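PDB 6MN3: aminoglycoside N(3)-acetyltransferase, AAC(3)-IVa, which catalyses transfer of the acetyl group of acetyl-CoA to the 3-amino group of 2-deoxystreptamine aminoglycosides, a reaction that probably confers resistance to gentamicin, tobramycin and apramycin. Local coordinates for residues Asp41-Leu46 with Leu84-Asp89. Residues are numbered along the deposited sequence; the frame is centred on the assembly and turned at random.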
ATOM      1  N   ASP A  41     -15.289  -2.529  18.568  1.00 54.38           N
ATOM      2  CA  ASP A  41     -14.107  -1.747  18.937  1.00 56.40           C
ATOM      3  C   ASP A  41     -13.506  -0.999  17.747  1.00 45.50           C
ATOM      4  O   ASP A  41     -12.447  -0.373  17.905  1.00 44.70           O
ATOM      5  CB  ASP A  41     -13.012  -2.591  19.611  1.00 65.77           C
ATOM      6  CG  ASP A  41     -13.400  -3.035  21.009  1.00 73.16           C
ATOM      7  OD1 ASP A  41     -13.947  -2.207  21.769  1.00 77.22           O
ATOM      8  OD2 ASP A  41     -13.167  -4.213  21.347  1.00 74.13           O
ATOM      9  N   GLY A  42     -14.134  -1.035  16.573  1.00 32.50           N
ATOM     10  CA  GLY A  42     -13.808  -0.128  15.495  1.00 33.78           C
ATOM     11  C   GLY A  42     -12.433  -0.315  14.884  1.00 37.34           C
ATOM     12  O   GLY A  42     -11.869  -1.413  14.872  1.00 35.31           O
ATOM     13  N   PRO A  43     -11.868   0.778  14.354  1.00 37.84           N
ATOM     14  CA  PRO A  43     -10.575   0.670  13.649  1.00 35.54           C
ATOM     15  C   PRO A  43      -9.440   0.154  14.519  1.00 42.45           C
ATOM     16  O   PRO A  43      -8.614  -0.635  14.040  1.00 45.16           O
ATOM     17  CB  PRO A  43     -10.316   2.110  13.173  1.00 32.05           C
ATOM     18  CG  PRO A  43     -11.665   2.773  13.179  1.00 32.71           C
ATOM     19  CD  PRO A  43     -12.415   2.146  14.312  1.00 34.22           C
ATOM     20  N   LEU A  44      -9.358   0.592  15.779  1.00 39.68           N
ATOM     21  CA  LEU A  44      -8.362   0.038  16.694  1.00 33.72           C
ATOM     22  C   LEU A  44      -8.533  -1.463  16.856  1.00 35.83           C
ATOM     23  O   LEU A  44      -7.544  -2.199  16.966  1.00 37.19           O
ATOM     24  CB  LEU A  44      -8.442   0.719  18.057  1.00 35.36           C
ATOM     25  CG  LEU A  44      -8.587   2.230  18.105  1.00 52.25           C
ATOM     26  CD1 LEU A  44      -9.131   2.674  19.473  1.00 57.36           C
ATOM     27  CD2 LEU A  44      -7.230   2.851  17.809  1.00 56.79           C
ATOM     28  N   GLY A  45      -9.781  -1.931  16.891  1.00 32.93           N
ATOM     29  CA  GLY A  45     -10.014  -3.361  16.963  1.00 33.58           C
ATOM     30  C   GLY A  45      -9.479  -4.093  15.748  1.00 30.25           C
ATOM     31  O   GLY A  45      -8.940  -5.198  15.862  1.00 36.05           O
ATOM     32  N   LEU A  46      -9.614  -3.486  14.568  1.00 27.01           N
ATOM     33  CA  LEU A  46      -9.034  -4.083  13.369  1.00 27.85           C
ATOM     34  C   LEU A  46      -7.513  -4.093  13.444  1.00 34.93           C
ATOM     35  O   LEU A  46      -6.873  -5.073  13.045  1.00 40.10           O
ATOM     36  CB  LEU A  46      -9.508  -3.328  12.127  1.00 27.97           C
ATOM     37  CG  LEU A  46      -8.893  -3.783  10.802  1.00 26.71           C
ATOM     38  CD1 LEU A  46      -9.205  -5.252  10.551  1.00 22.38           C
ATOM     39  CD2 LEU A  46      -9.395  -2.921   9.660  1.00 27.49           C
ATOM     40  N   LEU A  84      -6.467   7.254   2.167  1.00 56.50           N
ATOM     41  CA  LEU A  84      -5.899   6.002   2.646  1.00 51.52           C
ATOM     42  C   LEU A  84      -6.729   5.354   3.748  1.00 51.07           C
ATOM     43  O   LEU A  84      -6.446   4.210   4.122  1.00 49.43           O
ATOM     44  CB  LEU A  84      -4.463   6.226   3.136  1.00 45.82           C
ATOM     45  CG  LEU A  84      -3.429   6.396   2.019  1.00 48.14           C
ATOM     46  CD1 LEU A  84      -2.044   6.655   2.581  1.00 48.78           C
ATOM     47  CD2 LEU A  84      -3.416   5.175   1.109  1.00 49.08           C
ATOM     48  N   GLY A  85      -7.735   6.047   4.271  1.00 50.65           N
ATOM     49  CA  GLY A  85      -8.677   5.464   5.203  1.00 45.81           C
ATOM     50  C   GLY A  85      -8.394   5.845   6.647  1.00 52.55           C
ATOM     51  O   GLY A  85      -7.357   6.419   6.993  1.00 60.64           O
ATOM     52  N   VAL A  86      -9.357   5.499   7.504  1.00 49.66           N
ATOM     53  CA  VAL A  86      -9.248   5.797   8.928  1.00 46.79           C
ATOM     54  C   VAL A  86      -8.236   4.881   9.607  1.00 44.18           C
ATOM     55  O   VAL A  86      -7.574   5.284  10.571  1.00 42.76           O
ATOM     56  CB  VAL A  86     -10.632   5.689   9.593  1.00 46.19           C
ATOM     57  CG1 VAL A  86     -10.597   6.263  11.002  1.00 49.59           C
ATOM     58  CG2 VAL A  86     -11.679   6.392   8.744  1.00 51.23           C
ATOM     59  N   VAL A  87      -8.101   3.643   9.128  1.00 39.28           N
ATOM     60  CA  VAL A  87      -7.168   2.703   9.745  1.00 45.27           C
ATOM     61  C   VAL A  87      -5.736   3.202   9.605  1.00 44.82           C
ATOM     62  O   VAL A  87      -4.952   3.164  10.562  1.00 45.35           O
ATOM     63  CB  VAL A  87      -7.345   1.301   9.134  1.00 41.78           C
ATOM     64  CG1 VAL A  87      -6.321   0.336   9.706  1.00 37.06           C
ATOM     65  CG2 VAL A  87      -8.763   0.796   9.373  1.00 36.81           C
ATOM     66  N   SER A  88      -5.371   3.687   8.415  1.00 43.66           N
ATOM     67  CA  SER A  88      -4.022   4.206   8.213  1.00 45.07           C
ATOM     68  C   SER A  88      -3.763   5.429   9.082  1.00 46.32           C
ATOM     69  O   SER A  88      -2.681   5.568   9.664  1.00 45.14           O
ATOM     70  CB  SER A  88      -3.805   4.543   6.740  1.00 47.26           C
ATOM     71  OG  SER A  88      -3.566   3.371   5.983  1.00 56.61           O
ATOM     72  N   ASP A  89      -4.741   6.333   9.176  1.00 45.01           N
ATOM     73  CA  ASP A  89      -4.562   7.519  10.002  1.00 50.54           C
ATOM     74  C   ASP A  89      -4.611   7.195  11.484  1.00 50.17           C
ATOM     75  O   ASP A  89      -4.169   8.009  12.301  1.00 52.90           O
ATOM     76  CB  ASP A  89      -5.619   8.569   9.665  1.00 51.16           C
ATOM     77  CG  ASP A  89      -5.249   9.946  10.175  1.00 56.42           C
ATOM     78  OD1 ASP A  89      -4.123  10.402   9.886  1.00 58.51           O
ATOM     79  OD2 ASP A  89      -6.081  10.569  10.868  1.00 61.96           O
TER
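Two helix N-termini of the antibiotic N-acetyltransferase fold meet here through a small apolar patch, in which P43 and L46 from the first turn of helix 42-54 face V86 and V87 at the start of helix 86-91. The backbones come closest where P43 CA lies 5.6 Å from V87 CA. Proline fits the first turn of a helix, where its missing N-H costs no helical bond, and its ring offers a compact apolar surface: CG approaches V86 CG1 at 4.2 Å, while CB lies 4.3 Å from V87 CG2. Three residues on, L46 makes the tightest touch, its CD2 3.8 Å from the same CG2 of V87, so this single methyl serves both partners. L46 CG stands anti to the backbone N (chi1 176°), which carries CD2 to the valine methyl, and the two side chains cross at roughly a right angle. G42, at the beginning of its segment's helix, has a positive phi (67°) that favours glycine, and G85, the N-cap residue, takes backbone angles (phi 101°) open mainly to glycine. Compact, branched V87 suits the buried side, where the longer L46 reaches across to it; V86 closes the exposed edge. F33 of helix 33-36 touches both P43 and V87, L39 adjoins L46, and V87 also rests on M62 of strand 59-63, so that helix 86-91 lies against the central mixed sheet.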